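Long-range contacts in beta-porphyranase A (Bacteroides plebeius, PDB 4AW7), which hydrolyses the sulfated red-algal polysaccharide porphyran at its beta-D-galactose-(1->4)-alpha-L-galactose-6-sulfate linkages, releasing mostly disaccharides: residues 69-74 with 106-111; 143-148 with 192-197; 162-167 with 209-214; 170-175 with 220-225. One frame throughout, in Å; residues are numbered along the deposited sequence.

Contact 1 (69-74 with 106-111); sequences RKFWGP and TEHPYV. With GAL (beta-D-galactopyranose), chain B; L6S (6-O-sulfo-alpha-L-galactopyranose), chain C; L6S (6-O-sulfo-alpha-L-galactopyranose), chain D; GAL (beta-D-galactopyranose), chain E.
Over the centre of one face of the Phe-71 ring sits the Thr-106 methyl, a CH-pi contact with CG2 3.6 Å from the ring centroid. Over the opposite face, toward the rim, comes O4 of the chain D sulfogalactose. Phe-71 CG lies anti to its carbonyl carbon (chi1 -76°), which sets the ring against His-108 in an offset stack, centroids 4.3 Å apart and planes at 23°. The other face of the imidazole is covered by Tyr-110 OH. His-108 NE2 shares a nearly straight hydrogen bond of 2.9 Å with O4 of the chain E galactose. Trp-72 carries C5 of the chain B galactose over its indole face. From its edge, NE1 donates to the sulfate oxygen O3S of the chain C sugar at 2.9 Å. The segments lie at the C-terminal ends of the parallel neighbours 66-71 and 104-106 of the catalytic barrel, where the glycan binds. Thr-106 N donates to Lys-70 O at 3.0 Å. Thr-106 CG2 also lies over a face of the Arg-69 guanidinium, whose nitrogens reach Glu-142, Asn-145 and Glu-272. A leucine in place of Trp-72 would probably leave this sulfate without its indole donor and the galactose without its flat platform. Lys-70 NZ hydrogen-bonds O2 of a bound anhydrogalactose.

Contact 2 (143-148 with 192-197); sequences PLNEPF and GYAAAY. With K (potassium ion), chain F; GAL (beta-D-galactopyranose), chain G; GLA (alpha-D-galactopyranose), chain H.
Tyr-193 has its CG between the backbone N and the carbonyl carbon (chi1 64°), which stands the ring up against Phe-148. The Phe-148 CG lies anti to its own carbonyl carbon (chi1 -61°), and its CE2 comes over the centre of the tyrosine face. The two rings meet obliquely, planes at 34°. The closest carbons are Phe-148 CD2 and Tyr-193 CE1, 3.4 Å apart. Pro-147 adds an apolar touch, with its CG 4.0 Å from Tyr-193 CD1. Beyond the rings, Tyr-193 OH binds the potassium ion at 2.9 Å. The carbonyl oxygen of Tyr-197 binds it too, at 3.1 Å, and Tyr-207 is a further ligand. A valine in place of Tyr-193 would probably leave potassium short of a ligand and open a gap beside Phe-148.

The backbones meet through one weak hydrogen bond, from Glu-146 N to Ala-194 O at 3.2 Å. The Ala-194 methyl packs against Leu-144 O and the Asn-145 CA. Asn-145 turns its amide to the sugar, and ND2 donates to galactose O2 at 2.8 Å in a nearly straight bond. Its OD1 is held by Arg-69. Glu-146 OE2 is hydrogen-bonded to His-229 ND1. The modelled link between Glu-146 and the beta anomer is doubtful, since it involves alternate copies. The loop after strand 136-142 thus carries Asn-145 and Glu-146, the inferred proton donor, consistent with the Asn-Glu pair of clan GH-A (beta/alpha)8-barrel glycosidases.

Contact 3 (162-167 with 209-214); sequences AMRELM and NTRMKM
Arg-164 reaches from helix 160-179 to Arg-211, and its side chain meets neighbours all along its length in the conformer described; a second is also modelled. At the base, CB lies 4.0 Å from the Met-214 methyl CE. CG packs against Phe-148, which touches both arginines. CD comes 3.8 Å from Arg-211 NE. A bend at chi3 (-72°) then turns the head group over its partner. NE makes a weak 3.4 Å hydrogen bond to a water in the guanidinium plane. That water donates to Thr-210 O at 2.7 Å, so it bridges the helix side chain to the backbone of the other segment. At the tip the two guanidinium groups lie flat on each other, centres 3.7 Å apart and planes at 4°. Within this stack Arg-164 NH1 is 3.6 Å from Arg-211 NH2.

Two like charges this close would be expected to repel. The flat arrangement still lets Arg-164 NE meet its water and Arg-211 NH1 donate to Thr-210 OG1 at 2.8 Å. The threonine oxygen lies in the Arg-211 guanidinium plane, which helps to fix that group's rotation. Met-214 bends at chi2 and chi3, and its CE also approaches Glu-165. Arg-211 sits at the junction of helices 206-210 and 212-219, as the N-cap residue of the second. The arrangement is a stacked arginine pair at the surface, joining helix 160-179 to this junction outside the barrel.

Contact 4 (170-175 with 220-225); sequences FYASIG and GAYMDG
Met-223 and Tyr-222 pack against helix 160-179, on the outside of the (beta/alpha)8-type catalytic barrel. They belong to the loop that leads from helix 212-219 into strand 225-233.

The first kind of contact is Met-aromatic. Met-223 SD lies 4.0 Å from Tyr-171 CD1 and approaches the ring obliquely, 5.3 Å from its centroid. The methionine chain bends at chi2 and chi3, and this curls its methyl back to the helix. The Tyr-171 ring is further packed edge-to-face with Phe-215, while its hydroxyl bonds to Leu-144 O in the loop of the inferred proton donor.

Apolar contact comes next. The Ala-172 methyl meets the Tyr-222 ring at CD2, 3.7 Å away. Tyr-222 CG is anti to its carbonyl carbon (chi1 -52°), which lays the ring alongside this small residue.

Contacts to backbone oxygens make up the rest. Tyr-222 CB rests 3.6 Å from Ala-172 O. Gly-175 and Tyr-222 have their CA atoms 4.8 Å apart. The lack of a CB at Gly-175 leaves room for Tyr-222 O. Gly-175 CA makes a CA-H...O contact of 3.4 Å with Tyr-222 O. Met-223 CE ends 3.2 Å from Tyr-171 O.

Contact 1 comes first along the chain and closes before the others open. Contacts 2, 3 and 4 interleave, since their first segments run from residue 143 to 175 and their second from 192 to 225. Contacts 1 and 2 both reach the parallel barrel sheet, with centres about 11 Å apart, and meet where Arg-69 and Glu-107 hold Asn-145. Contacts 3 and 4 both use the helix that follows the loop of contact 2, and their centres are about 13 Å apart. Contact 2 touches both: Phe-148 packs on the arginines of contact 3, and Pro-143 on Tyr-171 of contact 4. The substrate groove is thus connected, through the loop of the inferred proton donor, to the helical layer outside the barrel.

Contact 1 (69-74 with 106-111)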
# COMPACT_ATOMS: atom_id res chain seq x y z
N ARG A 69 5.52 5.62 -12.02
CA ARG A 69 5.65 6.94 -11.37
C ARG A 69 6.77 7.71 -12.04
O ARG A 69 7.77 7.13 -12.42
CB ARG A 69 5.88 6.78 -9.84
CG ARG A 69 5.69 8.03 -9.01
CD ARG A 69 5.16 7.69 -7.68
NE ARG A 69 4.98 8.78 -6.71
CZ ARG A 69 5.84 9.08 -5.74
NH1 ARG A 69 7.06 8.55 -5.72
NH2 ARG A 69 5.46 9.93 -4.80
N LYS A 70 6.57 9.03 -12.15
CA LYS A 70 7.52 9.90 -12.79
C LYS A 70 7.52 11.25 -12.10
O LYS A 70 6.46 11.79 -11.84
CB LYS A 70 7.09 10.10 -14.25
CG LYS A 70 7.86 11.08 -15.02
CD LYS A 70 9.13 10.50 -15.48
CE LYS A 70 9.65 11.23 -16.74
NZ LYS A 70 10.99 10.61 -17.11
N PHE A 71 8.71 11.79 -11.89
CA PHE A 71 8.88 13.15 -11.36
C PHE A 71 8.90 14.15 -12.50
O PHE A 71 9.95 14.59 -12.98
CB PHE A 71 10.14 13.22 -10.53
CG PHE A 71 9.99 12.60 -9.17
CD1 PHE A 71 10.00 11.25 -8.98
CD2 PHE A 71 9.74 13.40 -8.08
CE1 PHE A 71 9.81 10.72 -7.72
CE2 PHE A 71 9.58 12.87 -6.81
CZ PHE A 71 9.60 11.55 -6.64
N TRP A 72 7.72 14.46 -13.00
CA TRP A 72 7.54 15.49 -14.01
C TRP A 72 6.08 15.81 -14.10
O TRP A 72 5.25 14.93 -13.95
CB TRP A 72 8.03 15.02 -15.37
CG TRP A 72 8.37 16.21 -16.27
CD1 TRP A 72 7.61 16.73 -17.27
CD2 TRP A 72 9.55 17.03 -16.18
NE1 TRP A 72 8.28 17.80 -17.84
CE2 TRP A 72 9.46 18.01 -17.17
CE3 TRP A 72 10.67 17.01 -15.36
CZ2 TRP A 72 10.47 18.96 -17.38
CZ3 TRP A 72 11.68 17.94 -15.55
CH2 TRP A 72 11.55 18.91 -16.54
N GLY A 73 5.73 17.06 -14.32
CA GLY A 73 4.38 17.50 -14.24
C GLY A 73 4.26 18.95 -14.68
O GLY A 73 5.18 19.48 -15.30
N PRO A 74 3.13 19.55 -14.35
CA PRO A 74 2.91 20.94 -14.82
C PRO A 74 3.95 21.92 -14.33
O PRO A 74 4.21 22.93 -15.01
CB PRO A 74 1.53 21.30 -14.24
CG PRO A 74 0.89 19.97 -13.90
CD PRO A 74 1.99 19.03 -13.59
N THR A 106 4.23 12.97 -10.28
CA THR A 106 4.50 13.69 -9.06
C THR A 106 5.57 14.74 -9.31
O THR A 106 6.22 14.72 -10.36
CB THR A 106 4.83 12.73 -7.90
OG1 THR A 106 4.78 13.43 -6.64
CG2 THR A 106 6.18 12.08 -8.07
N GLU A 107 5.72 15.68 -8.38
CA GLU A 107 6.73 16.71 -8.49
C GLU A 107 7.58 16.74 -7.23
O GLU A 107 7.08 16.58 -6.12
CB GLU A 107 6.10 18.07 -8.67
CG GLU A 107 5.30 18.22 -9.95
CD GLU A 107 6.10 18.65 -11.17
OE1 GLU A 107 7.31 18.33 -11.27
OE2 GLU A 107 5.48 19.31 -12.04
N HIS A 108 8.88 17.03 -7.39
CA HIS A 108 9.71 17.32 -6.23
C HIS A 108 9.20 18.59 -5.56
O HIS A 108 8.82 19.55 -6.25
CB HIS A 108 11.15 17.56 -6.62
CG HIS A 108 11.86 16.37 -7.20
ND1 HIS A 108 12.19 15.27 -6.45
CD2 HIS A 108 12.33 16.15 -8.45
CE1 HIS A 108 12.82 14.40 -7.23
NE2 HIS A 108 12.93 14.92 -8.45
N PRO A 109 9.26 18.66 -4.23
CA PRO A 109 8.82 19.85 -3.49
C PRO A 109 9.96 20.89 -3.42
O PRO A 109 10.48 21.19 -2.33
CB PRO A 109 8.49 19.26 -2.11
CG PRO A 109 9.44 18.17 -1.94
CD PRO A 109 9.57 17.55 -3.31
N TYR A 110 10.37 21.31 -4.61
CA TYR A 110 11.48 22.24 -4.86
C TYR A 110 10.97 23.67 -4.82
O TYR A 110 9.81 23.91 -5.18
CB TYR A 110 12.08 22.01 -6.28
CG TYR A 110 12.92 20.76 -6.55
CD1 TYR A 110 13.48 20.02 -5.52
CD2 TYR A 110 13.17 20.36 -7.88
CE1 TYR A 110 14.25 18.86 -5.80
CE2 TYR A 110 13.94 19.24 -8.15
CZ TYR A 110 14.48 18.51 -7.10
OH TYR A 110 15.23 17.38 -7.36
N VAL A 111 11.88 24.61 -4.55
CA VAL A 111 11.56 26.04 -4.62
C VAL A 111 11.21 26.50 -6.03
O VAL A 111 10.63 27.56 -6.21
CB VAL A 111 12.69 26.93 -4.06
CG1 VAL A 111 12.91 26.70 -2.59
CG2 VAL A 111 14.00 26.78 -4.84
C1 GAL B . 13.41 14.96 -17.69
C2 GAL B . 14.31 15.81 -18.56
C3 GAL B . 13.49 16.97 -19.11
C4 GAL B . 12.23 16.43 -19.80
C5 GAL B . 11.45 15.51 -18.86
C6 GAL B . 10.21 14.88 -19.50
O2 GAL B . 15.34 16.31 -17.75
O3 GAL B . 14.31 17.69 -20.01
O4 GAL B . 12.61 15.74 -20.98
O5 GAL B . 12.29 14.45 -18.38
O6 GAL B . 9.49 14.11 -18.57
O1S L6S C . 8.77 20.50 -22.27
O2S L6S C . 9.33 20.88 -19.91
O3S L6S C . 8.31 18.74 -20.61
C1 L6S C . 14.29 19.12 -19.83
C2 L6S C . 15.47 19.74 -20.61
C3 L6S C . 15.33 19.48 -22.10
C4 L6S C . 13.96 20.01 -22.58
C5 L6S C . 12.83 19.33 -21.76
C6 L6S C . 11.47 19.89 -22.12
O2 L6S C . 16.73 19.18 -20.18
O3 L6S C . 16.36 20.15 -22.83
O4 L6S C . 13.92 21.45 -22.42
O5 L6S C . 13.00 19.52 -20.30
O6 L6S C . 10.50 19.22 -21.33
S1 L6S C . 9.23 19.86 -21.00
O1S L6S D . 12.64 6.04 -9.69
O2S L6S D . 15.05 5.58 -9.57
O3S L6S D . 14.20 7.70 -10.46
C1 L6S D . 12.15 9.88 -4.71
C2 L6S D . 12.91 11.14 -5.05
C3 L6S D . 14.33 10.78 -5.51
C4 L6S D . 14.23 9.82 -6.76
C5 L6S D . 13.38 8.61 -6.36
C6 L6S D . 12.95 7.84 -7.63
O2 L6S D . 12.92 12.07 -3.94
O3 L6S D . 15.11 11.94 -5.84
O4 L6S D . 13.61 10.55 -7.83
O5 L6S D . 12.12 8.94 -5.76
O6 L6S D . 14.08 7.15 -8.13
S1 L6S D . 13.97 6.55 -9.54
C1 GAL E . 14.47 10.86 -8.90
C2 GAL E . 13.61 11.11 -10.12
C3 GAL E . 14.54 11.55 -11.25
C4 GAL E . 15.32 12.82 -10.85
C5 GAL E . 16.01 12.51 -9.53
C6 GAL E . 16.78 13.70 -9.02
O2 GAL E . 12.83 9.97 -10.49
O3 GAL E . 13.72 11.77 -12.37
O4 GAL E . 14.43 13.93 -10.68
O5 GAL E . 15.06 12.09 -8.55
O6 GAL E . 17.39 13.37 -7.79

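Contact 2 (143-148 with 192-197)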
# COMPACT_ATOMS: atom_id res chain seq x y z
N PRO A 143 0.44 15.95 -6.59
CA PRO A 143 1.16 17.21 -6.81
C PRO A 143 2.56 17.41 -6.24
O PRO A 143 3.39 17.98 -6.91
CB PRO A 143 0.15 18.21 -6.23
CG PRO A 143 -1.17 17.69 -6.67
CD PRO A 143 -1.02 16.18 -6.65
N LEU A 144 2.79 17.04 -4.98
CA LEU A 144 4.11 17.21 -4.36
C LEU A 144 4.53 15.97 -3.60
O LEU A 144 3.80 15.53 -2.71
CB LEU A 144 4.11 18.41 -3.41
CG LEU A 144 3.75 19.79 -3.95
CD1 LEU A 144 3.57 20.77 -2.81
CD2 LEU A 144 4.89 20.28 -4.91
N ASN A 145 5.68 15.45 -3.93
CA ASN A 145 6.21 14.29 -3.23
C ASN A 145 6.77 14.68 -1.87
O ASN A 145 7.50 15.67 -1.76
CB ASN A 145 7.33 13.70 -4.06
CG ASN A 145 7.88 12.43 -3.44
OD1 ASN A 145 7.12 11.49 -3.16
ND2 ASN A 145 9.20 12.38 -3.23
N GLU A 146 6.46 13.88 -0.85
CA GLU A 146 6.95 14.06 0.53
C GLU A 146 7.12 15.53 0.93
O GLU A 146 8.19 15.98 1.33
CB GLU A 146 8.20 13.24 0.75
CG GLU A 146 7.92 11.77 0.44
CD GLU A 146 9.03 10.87 0.85
OE1 GLU A 146 10.13 11.36 1.17
OE2 GLU A 146 8.80 9.64 0.83
N PRO A 147 6.00 16.26 0.89
CA PRO A 147 6.15 17.71 1.02
C PRO A 147 6.50 18.19 2.41
O PRO A 147 7.31 19.11 2.54
CB PRO A 147 4.76 18.24 0.60
CG PRO A 147 3.80 17.09 0.88
CD PRO A 147 4.62 15.87 0.56
N PHE A 148 5.84 17.64 3.42
CA PHE A 148 5.94 18.23 4.75
C PHE A 148 7.33 18.06 5.37
O PHE A 148 7.78 18.92 6.13
CB PHE A 148 4.90 17.62 5.69
CG PHE A 148 3.45 17.82 5.31
CD1 PHE A 148 3.05 18.87 4.50
CD2 PHE A 148 2.49 16.95 5.74
CE1 PHE A 148 1.74 19.05 4.20
CE2 PHE A 148 1.18 17.10 5.43
CZ PHE A 148 0.78 18.16 4.66
N GLY A 192 -3.12 12.65 -2.71
CA GLY A 192 -2.12 13.30 -1.87
C GLY A 192 -2.12 12.74 -0.49
O GLY A 192 -3.05 12.03 -0.10
N TYR A 193 -1.11 13.04 0.32
CA TYR A 193 -0.01 14.00 0.07
C TYR A 193 1.35 13.37 -0.15
O TYR A 193 2.35 14.03 0.00
CB TYR A 193 0.04 15.06 1.19
CG TYR A 193 0.37 14.52 2.57
CD1 TYR A 193 1.68 14.43 3.02
CD2 TYR A 193 -0.63 14.12 3.44
CE1 TYR A 193 1.97 13.95 4.28
CE2 TYR A 193 -0.33 13.64 4.68
CZ TYR A 193 0.95 13.53 5.10
OH TYR A 193 1.26 13.05 6.39
N ALA A 194 1.38 12.10 -0.53
CA ALA A 194 2.63 11.39 -0.78
C ALA A 194 3.45 11.35 0.49
O ALA A 194 4.65 11.66 0.50
CB ALA A 194 3.43 12.02 -1.96
N ALA A 195 2.81 10.90 1.58
CA ALA A 195 3.38 11.02 2.93
C ALA A 195 4.62 10.14 3.10
O ALA A 195 4.56 8.90 2.98
CB ALA A 195 2.33 10.62 3.91
N ALA A 196 5.72 10.77 3.48
CA ALA A 196 6.99 10.06 3.70
C ALA A 196 7.12 9.40 5.00
O ALA A 196 7.91 8.47 5.16
CB ALA A 196 8.14 11.07 3.65
N TYR A 197 6.42 9.90 5.98
CA TYR A 197 6.75 9.56 7.43
C TYR A 197 5.42 9.43 8.14
O TYR A 197 4.98 10.36 8.81
CB TYR A 197 7.68 10.61 8.11
CG TYR A 197 7.92 10.43 9.61
CD1 TYR A 197 8.66 9.33 10.07
CD2 TYR A 197 7.48 11.38 10.55
CE1 TYR A 197 8.94 9.17 11.42
CE2 TYR A 197 7.75 11.21 11.92
CZ TYR A 197 8.47 10.12 12.35
OH TYR A 197 8.73 9.91 13.71
K K F . 4.02 12.34 6.64
C1 GAL G . 10.96 8.59 -0.37
C2 GAL G . 11.38 9.36 -1.63
C3 GAL G . 12.23 8.50 -2.55
C4 GAL G . 13.30 7.75 -1.80
C5 GAL G . 12.66 6.96 -0.65
C6 GAL G . 13.71 5.94 -0.06
O1 GAL G . 10.19 9.52 0.49
O2 GAL G . 10.19 9.89 -2.31
O3 GAL G . 12.93 9.27 -3.49
O4 GAL G . 14.28 8.68 -1.29
O5 GAL G . 12.08 7.99 0.27
O6 GAL G . 13.56 4.64 -0.79
C1 GLA H . 10.96 8.59 -0.37
C2 GLA H . 11.38 9.36 -1.63
C3 GLA H . 12.23 8.50 -2.55
C4 GLA H . 13.30 7.75 -1.80
C5 GLA H . 12.66 6.96 -0.65
C6 GLA H . 13.71 5.94 -0.06
O1 GLA H . 9.92 7.72 -0.50
O2 GLA H . 10.19 9.89 -2.31
O3 GLA H . 12.93 9.27 -3.49
O4 GLA H . 14.28 8.68 -1.29
O5 GLA H . 12.08 7.99 0.27
O6 GLA H . 13.56 4.64 -0.79

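Contact 3 (162-167 with 209-214)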
# COMPACT_ATOMS: atom_id res chain seq x y z
N ALA A 162 3.10 27.07 8.58
CA ALA A 162 2.58 27.91 7.52
C ALA A 162 2.90 27.30 6.15
O ALA A 162 2.06 27.39 5.26
CB ALA A 162 3.15 29.36 7.65
N MET A 163 4.08 26.75 5.96
CA MET A 163 4.39 26.08 4.70
C MET A 163 3.63 24.78 4.53
O MET A 163 3.18 24.50 3.41
CB MET A 163 5.89 25.88 4.52
CG MET A 163 6.25 25.15 3.25
SD MET A 163 5.57 25.85 1.73
CE MET A 163 6.93 26.83 1.09
N ARG A 164 3.45 24.00 5.58
CA ARG A 164 2.58 22.80 5.44
C ARG A 164 1.21 23.18 4.96
O ARG A 164 0.64 22.57 4.05
CB ARG A 164 2.42 22.02 6.74
CG ARG A 164 3.67 21.30 7.16
CD ARG A 164 3.53 20.41 8.43
NE ARG A 164 3.38 21.12 9.73
CZ ARG A 164 4.38 21.64 10.48
NH1 ARG A 164 5.63 21.64 10.08
NH2 ARG A 164 4.10 22.27 11.61
N GLU A 165 0.67 24.27 5.53
CA GLU A 165 -0.64 24.74 5.14
C GLU A 165 -0.67 25.23 3.68
O GLU A 165 -1.62 24.97 2.93
CB GLU A 165 -1.15 25.83 6.10
CG GLU A 165 -1.47 25.29 7.47
CD GLU A 165 -1.73 26.33 8.53
OE1 GLU A 165 -1.58 27.53 8.22
OE2 GLU A 165 -2.07 25.94 9.66
N LEU A 166 0.36 25.95 3.25
CA LEU A 166 0.48 26.39 1.85
C LEU A 166 0.56 25.17 0.91
O LEU A 166 -0.10 25.15 -0.14
CB LEU A 166 1.72 27.29 1.69
CG LEU A 166 2.00 27.82 0.27
CD1 LEU A 166 0.79 28.65 -0.23
CD2 LEU A 166 3.27 28.62 0.26
N MET A 167 1.31 24.15 1.29
CA MET A 167 1.42 22.93 0.46
C MET A 167 0.05 22.25 0.34
O MET A 167 -0.31 21.76 -0.74
CB MET A 167 2.45 22.02 1.11
CG MET A 167 3.86 22.49 0.93
SD MET A 167 5.01 21.64 2.06
CE MET A 167 6.59 21.97 1.25
N ASN A 209 -2.75 14.85 13.87
CA ASN A 209 -3.62 16.00 13.84
C ASN A 209 -3.13 17.09 12.93
O ASN A 209 -3.95 17.74 12.24
CB ASN A 209 -3.80 16.60 15.25
CG ASN A 209 -4.66 15.77 16.16
OD1 ASN A 209 -5.48 14.97 15.71
ND2 ASN A 209 -4.50 15.97 17.47
N THR A 210 -1.82 17.29 12.86
CA THR A 210 -1.26 18.43 12.17
C THR A 210 -0.72 18.13 10.77
O THR A 210 -0.40 19.04 10.03
CB THR A 210 -0.16 19.09 13.04
OG1 THR A 210 0.87 18.13 13.32
CG2 THR A 210 -0.73 19.65 14.33
N ARG A 211 -0.67 16.83 10.40
CA ARG A 211 -0.23 16.41 9.08
C ARG A 211 -1.42 15.80 8.35
O ARG A 211 -2.14 16.51 7.67
CB ARG A 211 1.03 15.52 9.16
CG ARG A 211 2.34 16.27 9.29
CD ARG A 211 2.56 16.96 10.61
NE ARG A 211 3.93 17.45 10.72
CZ ARG A 211 4.40 18.15 11.74
NH1 ARG A 211 3.61 18.53 12.72
NH2 ARG A 211 5.67 18.45 11.78
N MET A 212 -1.65 14.49 8.48
CA MET A 212 -2.68 13.86 7.66
C MET A 212 -4.09 14.31 7.99
O MET A 212 -4.88 14.47 7.08
CB MET A 212 -2.54 12.33 7.69
CG MET A 212 -3.58 11.58 6.90
SD MET A 212 -3.61 11.89 5.11
CE MET A 212 -2.36 10.72 4.50
N LYS A 213 -4.44 14.50 9.26
CA LYS A 213 -5.79 15.01 9.56
C LYS A 213 -6.00 16.36 8.92
O LYS A 213 -7.04 16.61 8.30
CB LYS A 213 -6.03 15.10 11.05
CG LYS A 213 -7.46 15.39 11.37
CD LYS A 213 -7.72 15.61 12.88
CE LYS A 213 -9.12 16.10 13.17
NZ LYS A 213 -9.24 17.51 12.78
N MET A 214 -4.99 17.23 9.05
CA MET A 214 -5.07 18.55 8.48
C MET A 214 -5.22 18.48 6.96
O MET A 214 -6.04 19.20 6.38
CB MET A 214 -3.86 19.37 8.90
CG MET A 214 -3.86 20.83 8.40
SD MET A 214 -3.16 21.08 6.78
CE MET A 214 -1.40 21.00 7.19
O HOH W 1 0.15 21.70 10.43

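Contact 4 (170-175 with 220-225)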
# COMPACT_ATOMS: atom_id res chain seq x y z
N PHE A 170 -2.09 24.26 -2.04
CA PHE A 170 -1.63 23.97 -3.40
C PHE A 170 -2.33 22.70 -3.88
O PHE A 170 -2.96 22.69 -4.95
CB PHE A 170 -0.11 23.85 -3.33
CG PHE A 170 0.64 23.66 -4.63
CD1 PHE A 170 1.09 24.73 -5.36
CD2 PHE A 170 1.02 22.39 -5.04
CE1 PHE A 170 1.86 24.56 -6.48
CE2 PHE A 170 1.80 22.20 -6.14
CZ PHE A 170 2.21 23.29 -6.89
N TYR A 171 -2.26 21.64 -3.08
CA TYR A 171 -2.99 20.41 -3.41
C TYR A 171 -4.50 20.67 -3.65
O TYR A 171 -5.10 20.20 -4.63
CB TYR A 171 -2.85 19.37 -2.30
CG TYR A 171 -1.74 18.36 -2.45
CD1 TYR A 171 -1.95 17.15 -3.09
CD2 TYR A 171 -0.47 18.55 -1.89
CE1 TYR A 171 -0.97 16.22 -3.23
CE2 TYR A 171 0.53 17.59 -2.01
CZ TYR A 171 0.27 16.40 -2.68
OH TYR A 171 1.18 15.39 -2.83
N ALA A 172 -5.12 21.41 -2.73
CA ALA A 172 -6.56 21.64 -2.80
C ALA A 172 -6.94 22.37 -4.07
O ALA A 172 -7.90 22.00 -4.74
CB ALA A 172 -7.04 22.45 -1.57
N SER A 173 -6.17 23.41 -4.40
CA SER A 173 -6.44 24.17 -5.59
C SER A 173 -6.35 23.32 -6.85
O SER A 173 -7.14 23.43 -7.79
CB SER A 173 -5.50 25.37 -5.66
OG SER A 173 -5.76 26.09 -6.85
N ILE A 174 -5.36 22.44 -6.88
CA ILE A 174 -5.16 21.58 -8.04
C ILE A 174 -6.36 20.65 -8.19
O ILE A 174 -6.91 20.51 -9.29
CB ILE A 174 -3.83 20.80 -7.93
CG1 ILE A 174 -2.65 21.76 -8.12
CG2 ILE A 174 -3.81 19.63 -8.94
CD1 ILE A 174 -1.32 21.23 -7.68
N GLY A 175 -6.75 19.99 -7.10
CA GLY A 175 -7.91 19.09 -7.16
C GLY A 175 -9.16 19.85 -7.61
O GLY A 175 -9.92 19.38 -8.46
N GLY A 220 -8.91 17.43 1.53
CA GLY A 220 -9.49 16.14 1.23
C GLY A 220 -10.74 16.14 0.40
O GLY A 220 -10.94 15.22 -0.37
N ALA A 221 -11.56 17.17 0.52
CA ALA A 221 -12.76 17.26 -0.29
C ALA A 221 -12.44 17.29 -1.79
O ALA A 221 -13.28 16.93 -2.59
CB ALA A 221 -13.57 18.51 0.09
N TYR A 222 -11.26 17.78 -2.15
CA TYR A 222 -10.81 17.99 -3.51
C TYR A 222 -9.93 16.85 -4.03
O TYR A 222 -9.51 16.90 -5.18
CB TYR A 222 -10.03 19.30 -3.62
CG TYR A 222 -10.79 20.47 -3.03
CD1 TYR A 222 -11.85 21.04 -3.71
CD2 TYR A 222 -10.47 20.96 -1.78
CE1 TYR A 222 -12.56 22.11 -3.16
CE2 TYR A 222 -11.17 22.02 -1.22
CZ TYR A 222 -12.23 22.59 -1.91
OH TYR A 222 -12.93 23.66 -1.37
N MET A 223 -9.66 15.86 -3.18
CA MET A 223 -8.86 14.70 -3.57
C MET A 223 -9.75 13.54 -3.94
O MET A 223 -10.78 13.30 -3.34
CB MET A 223 -8.00 14.23 -2.39
CG MET A 223 -6.93 15.26 -1.91
SD MET A 223 -5.70 15.67 -3.16
CE MET A 223 -6.29 17.32 -3.71
N ASP A 224 -9.30 12.76 -4.93
CA ASP A 224 -9.92 11.47 -5.21
C ASP A 224 -9.44 10.36 -4.27
O ASP A 224 -10.16 9.39 -4.01
CB ASP A 224 -9.66 11.10 -6.65
CG ASP A 224 -10.28 12.10 -7.59
OD1 ASP A 224 -11.53 12.15 -7.59
OD2 ASP A 224 -9.57 12.82 -8.28
N GLY A 225 -8.23 10.49 -3.74
CA GLY A 225 -7.69 9.50 -2.80
C GLY A 225 -6.49 9.99 -2.06
O GLY A 225 -6.03 11.09 -2.30